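Local coordinates for protein cellulase (Soil metagenome, PDB 5I2U) that probably hydrolyses the beta-1,4-glucosidic bonds of cellulose as a salt-tolerant glycoside hydrolase family 5 enzyme built on a TIM barrel, at residues S31-N36 and G122-I127; W63-P68 and L94-N99; D202-A207 and R233-E238; H222-T227 and V248-G253. All blocks are in the same frame, centred on the assembly; numbering follows the deposited sequence.

Interaction 1 of 4, residues S31-N36 and G122-I127; sequences SIVAQN and GIYVII
Val33 rests a single methyl on the ring of Tyr124: its CG2 stands 3.6 Å from the centre of the ring, 12° off the normal, a CH-pi contact over the face. That branch lies anti to the carbonyl carbon of Val33, which turns it to the ring, and it also meets the backbone, with CG2 3.5 Å from Ile123 C. Ile32 adds its CG2, which comes obliquely to the same ring at 3.9 Å from Tyr124 CD2. At the ring edge Asn36 CB lies 3.4 Å from Tyr124 OH, a hydroxyl hydrogen-bonded to Gly37 O. The backbone joins in where Val33 N donates to Gly122 O (3.2 Å), approaching from above the carbonyl plane.

The solvent side is looser. Ser31 is exposed and leans on Gly122 O through CB (3.3 Å), while its OG accepts from Ala34 N in an ST motif and its backbone N binds a glycerol. Gly122, at positive phi, has no side chain to collide with that OG.

Gly122 is the C-prime residue of the Schellman motif that ends helix 104-120, and strand 124-130 follows, lying in the barrel between strands 87-93 and 156-159. The short helix 32-36 thus sits against the start of the third barrel strand.

Interaction 2 of 4, residues W63-P68 and L94-N99; sequences WHNLWP and LEIEDN
The indole of Trp63 carries Ile96 on one face: the CD1 methyl sits 3.7 Å from the centre of the six-membered ring and only 6° off its normal. Glu95 N lies in the ring plane at the edge, and Glu95 CB reaches to 3.8 Å from Trp63 CZ3. Further partners of the indole are His130, met edge-to-face, and Trp284.

A second flat group, the amide of Asn65, works through the N-H bonds at its edge. Both are used in the amide plane: ND2 donates to Glu95 O at 2.8 Å, and to Glu97 O at 3.1 Å in a straighter bond of 166° that meets this carbonyl from above its plane. With CG between the backbone N and carbonyl carbon (chi1 48°), the amide is placed inside the bend of segment 94-99 and grips it on both sides of Ile96. A leucine in place of Asn65 would probably leave the carbonyls of Glu95 and Glu97 without this shared donor and let the bend drift from its neighbour.

Asn65 O accepts from two waters, one of which also donates to Glu97 O and the other to Asp98 OD2. Leu66 CD2 adds an apolar touch, 3.9 Å from Ile96 CG2. The type II turn from Ile96 to Asn99 has a weak backbone bond, which Asn99 ND2 reinforces by donating to Ile96 O.

These loops follow the first two barrel strands. Such loops shape the substrate cleft of family 5 enzymes, and Trp63, whose NE1 bonds weakly to a glycerol probably from the crystallisation liquor, probably lines that cleft.

Interaction 3 of 4, residues D202-A207 and R233-E238; sequences DLHLVA and RDRTDE
Neighbouring helices on the outside of the TIM barrel meet here, with His204 of helix 203-208 laid against Arg235 of helix 230-241. The two precede and follow strand 217-224, and their local axes run nearly parallel, crossing at 16° and 9.1 Å apart.

The guanidinium of Arg235 lies flat on the imidazole of His204, centres 4.0 Å apart and planes tilted by 26°. Leu205 CG covers the opposite face of that ring, so the imidazole is sandwiched between its own helix and the arginine. ND1 of His204 is buried here and finds no partner in the model. The arginine arrives through a chain extended from CG, anti to its backbone N, and then bent at chi3 (-70°), which carries the planar end back along His204 toward the start of the other helix. There NH1 forms a long salt bridge with Asp202 OD1 (3.5 Å), the two planes well out of parallel, and also bonds Gln201 O; the other carboxylate oxygen of Asp202 is held by His198.

Beneath this polar outer layer the contact turns apolar, toward Met221 of the strand. Leu203 CD1 presses on Thr236, 3.9 Å from its CG2 and 3.4 Å from its OG1, the hydroxyl that is bonded to Leu232 O.

Interaction 4 of 4, residues H222-T227 and V248-G253; sequences HFYAAT and VSECGG
A beta-alpha-beta unit of the TIM barrel closes here at the C-terminal ends of parallel strands 217-224 and 246-252, where His222 and Tyr224 flank Glu250 in the probable active site. Glu250 CB sits over the imidazole of His222, 3.3 Å from its centre and 10° off the normal. Both ring nitrogens are held as well: NE2 donates in the ring plane to Ser249 OG (2.8 Å, 159°), whose second partner is Glu159, and ND1 bonds Glu163.

Two residues on, and on the same face of the sheet, the Tyr224 hydroxyl donates to Glu250 OE2 at 2.6 Å, meeting the anti side of the carboxylate, while OE1 forms a salt bridge with Arg89. The Glu250 side chain reaches this position stretched out, CG anti to the backbone N (chi1 -166°). With an alanine in place of His222, Ser249 OG and Glu163 would probably lose their imidazole partner and the flank of Glu250 CB would be uncovered.

Gly252 lets the phenol ring lie close over the backbone, for a CB there would strike Tyr224 CE2. The same glycine joins the strands: its N donates to Phe223 O (3.0 Å) and its O accepts from Ala225 N (2.8 Å). On the opposite face of the sheet Cys251 CB packs over the Phe223 ring, 3.5 Å from the centre.

A glutamate at the end of the seventh barrel strand, facing another (Glu163) after the fourth, is the hallmark of family 5 and its clan, so Glu250 is probably the nucleophile and Glu163 the acid/base, as in relatives.

Overall arrangement
Four contacts sample different layers of one barrel. Interaction 1 lies at the start of the third strand, and interaction 4 at the far ends of the sixth and seventh; their centres are 23 Å apart, on opposite sides of the chain's centre. Interactions 2 and 4 belong to what is probably the catalytic face: although 20 Å separates their centres, both border Trp284, and Trp63 and Glu250 each have a glycerol within about 3 Å. Interaction 3, in the helical shell, packs on strand 217-224, whose end takes part in interaction 4; their nearest atoms are about 6 Å apart. The magnesium ion, bound by Gly151, Asp187, Asp189 and Asn190, is about 11 Å from the side chain of Tyr124 in interaction 1.

Interaction 1 of 4, residues S31-N36 and G122-I127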
loop_
_atom_site.group_PDB
_atom_site.type_symbol
_atom_site.label_atom_id
_atom_site.label_comp_id
_atom_site.label_asym_id
_atom_site.label_seq_id
_atom_site.Cartn_x
_atom_site.Cartn_y
_atom_site.Cartn_z
ATOM N N SER A 31 11.700 6.541 -16.122
ATOM C CA SER A 31 10.821 6.212 -14.964
ATOM C C SER A 31 10.614 4.705 -14.813
ATOM O O SER A 31 10.801 3.946 -15.763
ATOM C CB SER A 31 9.471 6.911 -15.099
ATOM O OG SER A 31 8.647 6.254 -16.050
ATOM N N ILE A 32 10.236 4.294 -13.607
ATOM C CA ILE A 32 10.049 2.874 -13.260
ATOM C C ILE A 32 8.941 2.202 -14.107
ATOM O O ILE A 32 9.062 1.031 -14.480
ATOM C CB ILE A 32 9.801 2.697 -11.727
ATOM C CG1 ILE A 32 9.959 1.235 -11.268
ATOM C CG2 ILE A 32 8.442 3.243 -11.296
ATOM C CD1 ILE A 32 11.397 0.778 -11.120
ATOM N N VAL A 33 7.880 2.952 -14.413
ATOM C CA VAL A 33 6.770 2.447 -15.220
ATOM C C VAL A 33 7.191 2.323 -16.683
ATOM O O VAL A 33 6.803 1.352 -17.343
ATOM C CB VAL A 33 5.487 3.308 -15.069
ATOM C CG1 VAL A 33 4.416 2.892 -16.077
ATOM C CG2 VAL A 33 4.948 3.185 -13.656
ATOM N N ALA A 34 7.963 3.291 -17.182
ATOM C CA ALA A 34 8.609 3.177 -18.509
ATOM C C ALA A 34 9.511 1.935 -18.594
ATOM O O ALA A 34 9.377 1.139 -19.507
ATOM C CB ALA A 34 9.406 4.440 -18.847
ATOM N N GLN A 35 10.419 1.791 -17.631
ATOM C CA GLN A 35 11.303 0.625 -17.528
ATOM C C GLN A 35 10.607 -0.729 -17.384
ATOM O O GLN A 35 11.077 -1.704 -17.959
ATOM C CB GLN A 35 12.260 0.794 -16.342
ATOM N N ASN A 36 9.514 -0.799 -16.618
ATOM C CA ASN A 36 8.879 -2.086 -16.295
ATOM C C ASN A 36 7.502 -2.369 -16.915
ATOM O O ASN A 36 7.135 -3.535 -17.056
ATOM C CB ASN A 36 8.798 -2.259 -14.780
ATOM C CG ASN A 36 10.161 -2.407 -14.135
ATOM O OD1 ASN A 36 10.795 -3.453 -14.233
ATOM N ND2 ASN A 36 10.622 -1.357 -13.482
ATOM N N GLY A 122 5.354 8.806 -13.972
ATOM C CA GLY A 122 5.901 7.496 -14.307
ATOM C C GLY A 122 6.113 6.535 -13.141
ATOM O O GLY A 122 7.060 5.738 -13.158
ATOM N N ILE A 123 5.238 6.582 -12.132
ATOM C CA ILE A 123 5.332 5.655 -10.996
ATOM C C ILE A 123 4.027 4.887 -10.769
ATOM O O ILE A 123 2.967 5.267 -11.280
ATOM C CB ILE A 123 5.786 6.357 -9.693
ATOM C CG1 ILE A 123 4.798 7.448 -9.267
ATOM C CG2 ILE A 123 7.185 6.956 -9.863
ATOM C CD1 ILE A 123 4.850 7.757 -7.783
ATOM N N TYR A 124 4.137 3.793 -10.010
ATOM C CA TYR A 124 3.001 2.940 -9.702
ATOM C C TYR A 124 2.212 3.564 -8.563
ATOM O O TYR A 124 2.761 4.318 -7.733
ATOM C CB TYR A 124 3.452 1.496 -9.363
ATOM C CG TYR A 124 4.073 0.793 -10.557
ATOM C CD1 TYR A 124 3.279 0.095 -11.473
ATOM C CD2 TYR A 124 5.444 0.861 -10.796
ATOM C CE1 TYR A 124 3.836 -0.518 -12.586
ATOM C CE2 TYR A 124 6.009 0.239 -11.896
ATOM C CZ TYR A 124 5.198 -0.437 -12.795
ATOM O OH TYR A 124 5.752 -1.043 -13.889
ATOM N N VAL A 125 0.920 3.246 -8.526
ATOM C CA VAL A 125 0.035 3.816 -7.542
ATOM C C VAL A 125 -0.940 2.765 -7.039
ATOM O O VAL A 125 -1.559 2.036 -7.836
ATOM C CB VAL A 125 -0.693 5.067 -8.091
ATOM C CG1 VAL A 125 -1.495 4.754 -9.353
ATOM C CG2 VAL A 125 -1.576 5.679 -7.016
ATOM N N ILE A 126 -1.051 2.676 -5.714
ATOM C CA ILE A 126 -1.973 1.753 -5.086
ATOM C C ILE A 126 -3.222 2.537 -4.763
ATOM O O ILE A 126 -3.143 3.573 -4.118
ATOM C CB ILE A 126 -1.393 1.109 -3.793
ATOM C CG1 ILE A 126 -0.180 0.228 -4.141
ATOM C CG2 ILE A 126 -2.447 0.255 -3.082
ATOM C CD1 ILE A 126 0.661 -0.147 -2.932
ATOM N N ILE A 127 -4.362 2.043 -5.227
ATOM C CA ILE A 127 -5.661 2.598 -4.868
ATOM C C ILE A 127 -6.195 1.746 -3.741
ATOM O O ILE A 127 -6.629 0.622 -3.972
ATOM C CB ILE A 127 -6.642 2.631 -6.068
ATOM C CG1 ILE A 127 -6.078 3.512 -7.200
ATOM C CG2 ILE A 127 -7.987 3.200 -5.642
ATOM C CD1 ILE A 127 -6.840 3.404 -8.499
#

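Interaction 2 of 4, residues W63-P68 and L94-N99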
loop_
_atom_site.group_PDB
_atom_site.type_symbol
_atom_site.label_atom_id
_atom_site.label_comp_id
_atom_site.label_asym_id
_atom_site.label_seq_id
_atom_site.Cartn_x
_atom_site.Cartn_y
_atom_site.Cartn_z
ATOM N N TRP A 63 -4.781 8.294 5.741
ATOM C CA TRP A 63 -6.230 8.464 5.611
ATOM C C TRP A 63 -6.541 9.802 4.936
ATOM O O TRP A 63 -6.213 10.845 5.492
ATOM C CB TRP A 63 -6.906 8.483 6.985
ATOM C CG TRP A 63 -6.716 7.299 7.838
ATOM C CD1 TRP A 63 -5.615 6.987 8.578
ATOM C CD2 TRP A 63 -7.678 6.279 8.110
ATOM N NE1 TRP A 63 -5.809 5.812 9.258
ATOM C CE2 TRP A 63 -7.073 5.359 8.991
ATOM C CE3 TRP A 63 -8.982 6.037 7.672
ATOM C CZ2 TRP A 63 -7.733 4.228 9.465
ATOM C CZ3 TRP A 63 -9.633 4.895 8.123
ATOM C CH2 TRP A 63 -9.004 4.004 9.017
ATOM N N HIS A 64 -7.128 9.785 3.741
ATOM C CA HIS A 64 -7.435 11.048 3.028
ATOM C C HIS A 64 -8.333 11.970 3.865
ATOM O O HIS A 64 -8.198 13.177 3.810
ATOM C CB HIS A 64 -8.089 10.795 1.647
ATOM C CG HIS A 64 -9.578 10.661 1.706
ATOM N ND1 HIS A 64 -10.201 9.476 2.016
ATOM C CD2 HIS A 64 -10.569 11.572 1.542
ATOM C CE1 HIS A 64 -11.508 9.652 2.033
ATOM N NE2 HIS A 64 -11.758 10.916 1.751
ATOM N N ASN A 65 -9.252 11.382 4.627
ATOM C CA ASN A 65 -10.170 12.156 5.470
ATOM C C ASN A 65 -9.514 12.824 6.705
ATOM O O ASN A 65 -10.152 13.675 7.345
ATOM C CB ASN A 65 -11.441 11.362 5.837
ATOM C CG ASN A 65 -11.164 9.947 6.345
ATOM O OD1 ASN A 65 -10.259 9.276 5.872
ATOM N ND2 ASN A 65 -12.001 9.469 7.264
ATOM N N LEU A 66 -8.249 12.475 6.994
ATOM C CA LEU A 66 -7.468 13.093 8.055
ATOM C C LEU A 66 -6.404 14.064 7.570
ATOM O O LEU A 66 -6.202 15.112 8.176
ATOM C CB LEU A 66 -6.824 12.026 8.919
ATOM C CG LEU A 66 -7.787 11.077 9.610
ATOM C CD1 LEU A 66 -7.045 10.242 10.630
ATOM C CD2 LEU A 66 -8.932 11.831 10.277
ATOM N N TRP A 67 -5.711 13.714 6.494
ATOM C CA TRP A 67 -4.638 14.546 5.950
ATOM C C TRP A 67 -4.844 14.766 4.456
ATOM O O TRP A 67 -3.964 14.441 3.654
ATOM C CB TRP A 67 -3.279 13.911 6.254
ATOM C CG TRP A 67 -3.145 13.650 7.711
ATOM C CD1 TRP A 67 -2.958 14.578 8.694
ATOM C CD2 TRP A 67 -3.272 12.396 8.369
ATOM N NE1 TRP A 67 -2.917 13.975 9.912
ATOM C CE2 TRP A 67 -3.095 12.630 9.748
ATOM C CE3 TRP A 67 -3.478 11.096 7.929
ATOM C CZ2 TRP A 67 -3.122 11.600 10.695
ATOM C CZ3 TRP A 67 -3.496 10.067 8.871
ATOM C CH2 TRP A 67 -3.339 10.333 10.238
ATOM N N PRO A 68 -5.997 15.368 4.088
ATOM C CA PRO A 68 -6.297 15.621 2.681
ATOM C C PRO A 68 -5.380 16.614 1.975
ATOM O O PRO A 68 -5.297 16.568 0.749
ATOM C CB PRO A 68 -7.706 16.197 2.722
ATOM C CG PRO A 68 -7.770 16.893 4.045
ATOM C CD PRO A 68 -7.043 15.933 4.964
ATOM N N LEU A 94 -12.377 4.622 4.669
ATOM C CA LEU A 94 -13.761 4.158 4.780
ATOM C C LEU A 94 -14.280 4.214 6.221
ATOM O O LEU A 94 -15.372 3.749 6.481
ATOM C CB LEU A 94 -13.886 2.734 4.206
ATOM C CG LEU A 94 -14.218 2.551 2.712
ATOM C CD1 LEU A 94 -15.681 2.764 2.348
ATOM C CD2 LEU A 94 -13.284 3.403 1.859
ATOM N N GLU A 95 -13.473 4.745 7.142
ATOM C CA GLU A 95 -13.802 4.851 8.562
ATOM C C GLU A 95 -13.426 6.255 8.987
ATOM O O GLU A 95 -12.714 6.947 8.259
ATOM C CB GLU A 95 -13.011 3.844 9.444
ATOM C CG GLU A 95 -12.693 2.498 8.812
ATOM C CD GLU A 95 -13.888 1.578 8.626
ATOM O OE1 GLU A 95 -15.045 2.007 8.773
ATOM O OE2 GLU A 95 -13.655 0.382 8.361
ATOM N N ILE A 96 -13.892 6.656 10.172
ATOM C CA ILE A 96 -13.639 7.989 10.732
ATOM C C ILE A 96 -14.475 9.008 9.931
ATOM O O ILE A 96 -14.892 8.733 8.803
ATOM C CB ILE A 96 -12.116 8.361 10.774
ATOM C CG1 ILE A 96 -11.293 7.244 11.449
ATOM C CG2 ILE A 96 -11.886 9.678 11.512
ATOM C CD1 ILE A 96 -9.795 7.317 11.206
ATOM N N GLU A 97 -14.782 10.137 10.570
ATOM C CA GLU A 97 -15.613 11.196 10.011
ATOM C C GLU A 97 -15.136 11.603 8.620
ATOM O O GLU A 97 -13.936 11.652 8.356
ATOM C CB GLU A 97 -15.586 12.434 10.936
ATOM C CG GLU A 97 -16.420 12.340 12.219
ATOM C CD GLU A 97 -15.736 11.628 13.379
ATOM O OE1 GLU A 97 -14.818 10.812 13.158
ATOM O OE2 GLU A 97 -16.118 11.879 14.539
ATOM N N ASP A 98 -16.088 11.890 7.738
ATOM C CA ASP A 98 -15.828 12.392 6.373
ATOM C C ASP A 98 -15.218 11.352 5.386
ATOM O O ASP A 98 -14.635 11.707 4.355
ATOM C CB ASP A 98 -14.973 13.676 6.448
ATOM C CG ASP A 98 -15.381 14.719 5.440
ATOM O OD1 ASP A 98 -16.545 14.688 4.967
ATOM O OD2 ASP A 98 -14.514 15.568 5.098
ATOM N N ASN A 99 -15.398 10.075 5.698
ATOM C CA ASN A 99 -14.956 8.952 4.854
ATOM C C ASN A 99 -15.735 8.822 3.546
ATOM O O ASN A 99 -16.669 9.581 3.298
ATOM C CB ASN A 99 -15.073 7.651 5.648
ATOM C CG ASN A 99 -16.514 7.299 5.965
ATOM O OD1 ASN A 99 -17.278 6.937 5.077
ATOM N ND2 ASN A 99 -16.895 7.410 7.232
HETATM O O HOH W 1 -12.120 13.264 9.505
HETATM O O HOH W 2 -11.873 15.895 6.391
#

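Interaction 3 of 4, residues D202-A207 and R233-E238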
loop_
_atom_site.group_PDB
_atom_site.type_symbol
_atom_site.label_atom_id
_atom_site.label_comp_id
_atom_site.label_asym_id
_atom_site.label_seq_id
_atom_site.Cartn_x
_atom_site.Cartn_y
_atom_site.Cartn_z
ATOM N N ASP A 202 -2.628 -12.606 9.210
ATOM C CA ASP A 202 -3.036 -14.016 9.132
ATOM C C ASP A 202 -2.766 -14.652 7.772
ATOM O O ASP A 202 -3.648 -15.259 7.180
ATOM C CB ASP A 202 -4.509 -14.169 9.517
ATOM C CG ASP A 202 -4.771 -13.776 10.947
ATOM O OD1 ASP A 202 -3.794 -13.662 11.711
ATOM O OD2 ASP A 202 -5.948 -13.574 11.319
ATOM N N LEU A 203 -1.523 -14.548 7.318
ATOM C CA LEU A 203 -1.095 -15.171 6.075
ATOM C C LEU A 203 -1.091 -16.695 6.163
ATOM O O LEU A 203 -1.312 -17.366 5.160
ATOM C CB LEU A 203 0.305 -14.686 5.682
ATOM C CG LEU A 203 0.470 -13.212 5.320
ATOM C CD1 LEU A 203 1.946 -12.916 5.150
ATOM C CD2 LEU A 203 -0.292 -12.855 4.056
ATOM N N HIS A 204 -0.780 -17.230 7.342
ATOM C CA HIS A 204 -0.935 -18.665 7.639
ATOM C C HIS A 204 -2.359 -19.238 7.392
ATOM O O HIS A 204 -2.485 -20.405 7.010
ATOM C CB HIS A 204 -0.483 -18.971 9.077
ATOM C CG HIS A 204 -1.438 -18.505 10.135
ATOM N ND1 HIS A 204 -1.973 -17.233 10.159
ATOM C CD2 HIS A 204 -1.936 -19.140 11.220
ATOM C CE1 HIS A 204 -2.773 -17.113 11.201
ATOM N NE2 HIS A 204 -2.767 -18.256 11.862
ATOM N N LEU A 205 -3.407 -18.429 7.592
ATOM C CA LEU A 205 -4.768 -18.822 7.213
ATOM C C LEU A 205 -4.949 -18.790 5.691
ATOM O O LEU A 205 -5.590 -19.666 5.112
ATOM C CB LEU A 205 -5.817 -17.931 7.887
ATOM C CG LEU A 205 -5.961 -17.995 9.416
ATOM C CD1 LEU A 205 -7.231 -17.271 9.863
ATOM C CD2 LEU A 205 -5.958 -19.428 9.951
ATOM N N VAL A 206 -4.382 -17.767 5.058
ATOM C CA VAL A 206 -4.350 -17.654 3.589
ATOM C C VAL A 206 -3.614 -18.850 2.965
ATOM O O VAL A 206 -4.066 -19.399 1.965
ATOM C CB VAL A 206 -3.699 -16.305 3.140
ATOM C CG1 VAL A 206 -3.370 -16.273 1.640
ATOM C CG2 VAL A 206 -4.590 -15.124 3.539
ATOM N N ALA A 207 -2.483 -19.230 3.560
ATOM C CA ALA A 207 -1.679 -20.371 3.085
ATOM C C ALA A 207 -2.494 -21.665 2.995
ATOM O O ALA A 207 -2.399 -22.389 2.005
ATOM C CB ALA A 207 -0.462 -20.572 3.981
ATOM N N ARG A 233 7.657 -12.161 10.490
ATOM C CA ARG A 233 8.562 -12.464 9.368
ATOM C C ARG A 233 8.621 -13.963 9.051
ATOM O O ARG A 233 8.669 -14.354 7.878
ATOM C CB ARG A 233 9.971 -11.980 9.668
ATOM C CG ARG A 233 10.135 -10.473 9.743
ATOM C CD ARG A 233 11.619 -10.105 9.723
ATOM N NE ARG A 233 12.304 -10.496 10.960
ATOM C CZ ARG A 233 12.413 -9.755 12.065
ATOM N NH1 ARG A 233 11.884 -8.528 12.149
ATOM N NH2 ARG A 233 13.071 -10.249 13.115
ATOM N N ASP A 234 8.620 -14.782 10.110
ATOM C CA ASP A 234 8.667 -16.249 9.993
ATOM C C ASP A 234 7.360 -16.788 9.417
ATOM O O ASP A 234 7.378 -17.639 8.512
ATOM C CB ASP A 234 8.921 -16.906 11.359
ATOM C CG ASP A 234 10.303 -16.610 11.912
ATOM O OD1 ASP A 234 11.267 -16.498 11.127
ATOM O OD2 ASP A 234 10.440 -16.535 13.149
ATOM N N ARG A 235 6.238 -16.282 9.942
ATOM C CA ARG A 235 4.922 -16.569 9.373
ATOM C C ARG A 235 4.837 -16.176 7.898
ATOM O O ARG A 235 4.331 -16.945 7.085
ATOM C CB ARG A 235 3.834 -15.840 10.132
ATOM C CG ARG A 235 2.442 -16.167 9.626
ATOM C CD ARG A 235 1.389 -15.434 10.426
ATOM N NE ARG A 235 1.284 -15.945 11.782
ATOM C CZ ARG A 235 0.396 -15.522 12.682
ATOM N NH1 ARG A 235 -0.481 -14.561 12.380
ATOM N NH2 ARG A 235 0.388 -16.066 13.901
ATOM N N THR A 236 5.336 -14.991 7.561
ATOM C CA THR A 236 5.311 -14.529 6.175
ATOM C C THR A 236 6.172 -15.425 5.279
ATOM O O THR A 236 5.723 -15.818 4.202
ATOM C CB THR A 236 5.734 -13.041 6.064
ATOM O OG1 THR A 236 4.799 -12.231 6.804
ATOM C CG2 THR A 236 5.758 -12.574 4.625
ATOM N N ASP A 237 7.390 -15.745 5.721
ATOM C CA ASP A 237 8.267 -16.675 4.985
ATOM C C ASP A 237 7.612 -18.040 4.738
ATOM O O ASP A 237 7.671 -18.575 3.622
ATOM C CB ASP A 237 9.604 -16.879 5.714
ATOM C CG ASP A 237 10.620 -15.776 5.438
ATOM O OD1 ASP A 237 10.575 -15.128 4.368
ATOM O OD2 ASP A 237 11.502 -15.571 6.298
ATOM N N GLU A 238 7.004 -18.592 5.786
ATOM C CA GLU A 238 6.228 -19.841 5.698
ATOM C C GLU A 238 5.105 -19.810 4.659
ATOM O O GLU A 238 4.851 -20.824 3.999
ATOM C CB GLU A 238 5.614 -20.176 7.054
#

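Interaction 4 of 4, residues H222-T227 and V248-G253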
loop_
_atom_site.group_PDB
_atom_site.type_symbol
_atom_site.label_atom_id
_atom_site.label_comp_id
_atom_site.label_asym_id
_atom_site.label_seq_id
_atom_site.Cartn_x
_atom_site.Cartn_y
_atom_site.Cartn_z
ATOM N N HIS A 222 1.127 -6.256 6.837
ATOM C CA HIS A 222 1.471 -4.995 7.491
ATOM C C HIS A 222 2.255 -5.236 8.781
ATOM O O HIS A 222 1.858 -6.046 9.616
ATOM C CB HIS A 222 0.215 -4.190 7.810
ATOM C CG HIS A 222 -0.513 -3.680 6.601
ATOM N ND1 HIS A 222 -1.599 -2.846 6.704
ATOM C CD2 HIS A 222 -0.315 -3.873 5.275
ATOM C CE1 HIS A 222 -2.041 -2.547 5.495
ATOM N NE2 HIS A 222 -1.281 -3.160 4.610
ATOM N N PHE A 223 3.377 -4.536 8.933
ATOM C CA PHE A 223 4.169 -4.617 10.161
ATOM C C PHE A 223 4.539 -3.226 10.663
ATOM O O PHE A 223 4.683 -2.299 9.882
ATOM C CB PHE A 223 5.435 -5.459 9.947
ATOM C CG PHE A 223 6.474 -4.786 9.106
ATOM C CD1 PHE A 223 7.375 -3.884 9.671
ATOM C CD2 PHE A 223 6.563 -5.050 7.751
ATOM C CE1 PHE A 223 8.324 -3.247 8.893
ATOM C CE2 PHE A 223 7.513 -4.417 6.972
ATOM C CZ PHE A 223 8.396 -3.518 7.539
ATOM N N TYR A 224 4.750 -3.134 11.971
ATOM C CA TYR A 224 5.196 -1.935 12.666
ATOM C C TYR A 224 6.315 -2.416 13.564
ATOM O O TYR A 224 6.090 -3.194 14.500
ATOM C CB TYR A 224 4.048 -1.255 13.401
ATOM C CG TYR A 224 3.237 -0.492 12.398
ATOM C CD1 TYR A 224 2.268 -1.137 11.624
ATOM C CD2 TYR A 224 3.524 0.839 12.113
ATOM C CE1 TYR A 224 1.567 -0.455 10.633
ATOM C CE2 TYR A 224 2.820 1.528 11.138
ATOM C CZ TYR A 224 1.844 0.873 10.397
ATOM O OH TYR A 224 1.152 1.550 9.432
ATOM N N ALA A 225 7.528 -1.990 13.231
ATOM C CA ALA A 225 8.749 -2.643 13.693
ATOM C C ALA A 225 8.976 -2.611 15.209
ATOM O O ALA A 225 9.652 -3.501 15.744
ATOM C CB ALA A 225 9.956 -2.082 12.957
ATOM N N ALA A 226 8.418 -1.614 15.896
ATOM C CA ALA A 226 8.575 -1.514 17.355
ATOM C C ALA A 226 7.605 -2.414 18.146
ATOM O O ALA A 226 7.742 -2.534 19.359
ATOM C CB ALA A 226 8.437 -0.064 17.798
ATOM N N THR A 227 6.621 -3.004 17.465
ATOM C CA THR A 227 5.619 -3.867 18.090
ATOM C C THR A 227 5.758 -5.320 17.650
ATOM O O THR A 227 5.836 -6.220 18.490
ATOM C CB THR A 227 4.206 -3.387 17.727
ATOM O OG1 THR A 227 4.078 -2.001 18.058
ATOM C CG2 THR A 227 3.129 -4.185 18.475
ATOM N N VAL A 248 4.022 -5.956 0.962
ATOM C CA VAL A 248 3.837 -5.114 2.159
ATOM C C VAL A 248 3.270 -3.740 1.739
ATOM O O VAL A 248 4.015 -2.835 1.351
ATOM C CB VAL A 248 5.164 -4.981 2.937
ATOM C CG1 VAL A 248 5.057 -3.965 4.069
ATOM C CG2 VAL A 248 5.580 -6.348 3.482
ATOM N N SER A 249 1.943 -3.601 1.781
ATOM C CA SER A 249 1.279 -2.377 1.313
ATOM C C SER A 249 1.270 -1.278 2.384
ATOM O O SER A 249 0.950 -0.119 2.091
ATOM C CB SER A 249 -0.143 -2.674 0.825
ATOM O OG SER A 249 -0.941 -3.194 1.861
ATOM N N GLU A 250 1.623 -1.638 3.617
ATOM C CA GLU A 250 1.762 -0.649 4.673
ATOM C C GLU A 250 2.709 -1.153 5.734
ATOM O O GLU A 250 2.585 -2.298 6.183
ATOM C CB GLU A 250 0.411 -0.387 5.310
ATOM C CG GLU A 250 0.362 0.836 6.187
ATOM C CD GLU A 250 -0.954 0.928 6.905
ATOM O OE1 GLU A 250 -1.986 1.153 6.227
ATOM O OE2 GLU A 250 -0.942 0.761 8.142
ATOM N N CYS A 251 3.661 -0.317 6.121
ATOM C CA CYS A 251 4.542 -0.638 7.225
ATOM C C CYS A 251 5.166 0.590 7.835
ATOM O O CYS A 251 5.170 1.672 7.237
ATOM C CB CYS A 251 5.654 -1.619 6.793
ATOM S SG CYS A 251 6.840 -1.021 5.566
ATOM N N GLY A 252 5.730 0.407 9.016
ATOM C CA GLY A 252 6.458 1.481 9.685
ATOM C C GLY A 252 7.436 1.050 10.756
ATOM O O GLY A 252 7.510 -0.135 11.125
ATOM N N GLY A 253 8.204 2.030 11.223
ATOM C CA GLY A 253 9.185 1.844 12.292
ATOM C C GLY A 253 8.630 2.131 13.662
ATOM O O GLY A 253 9.220 1.720 14.668
#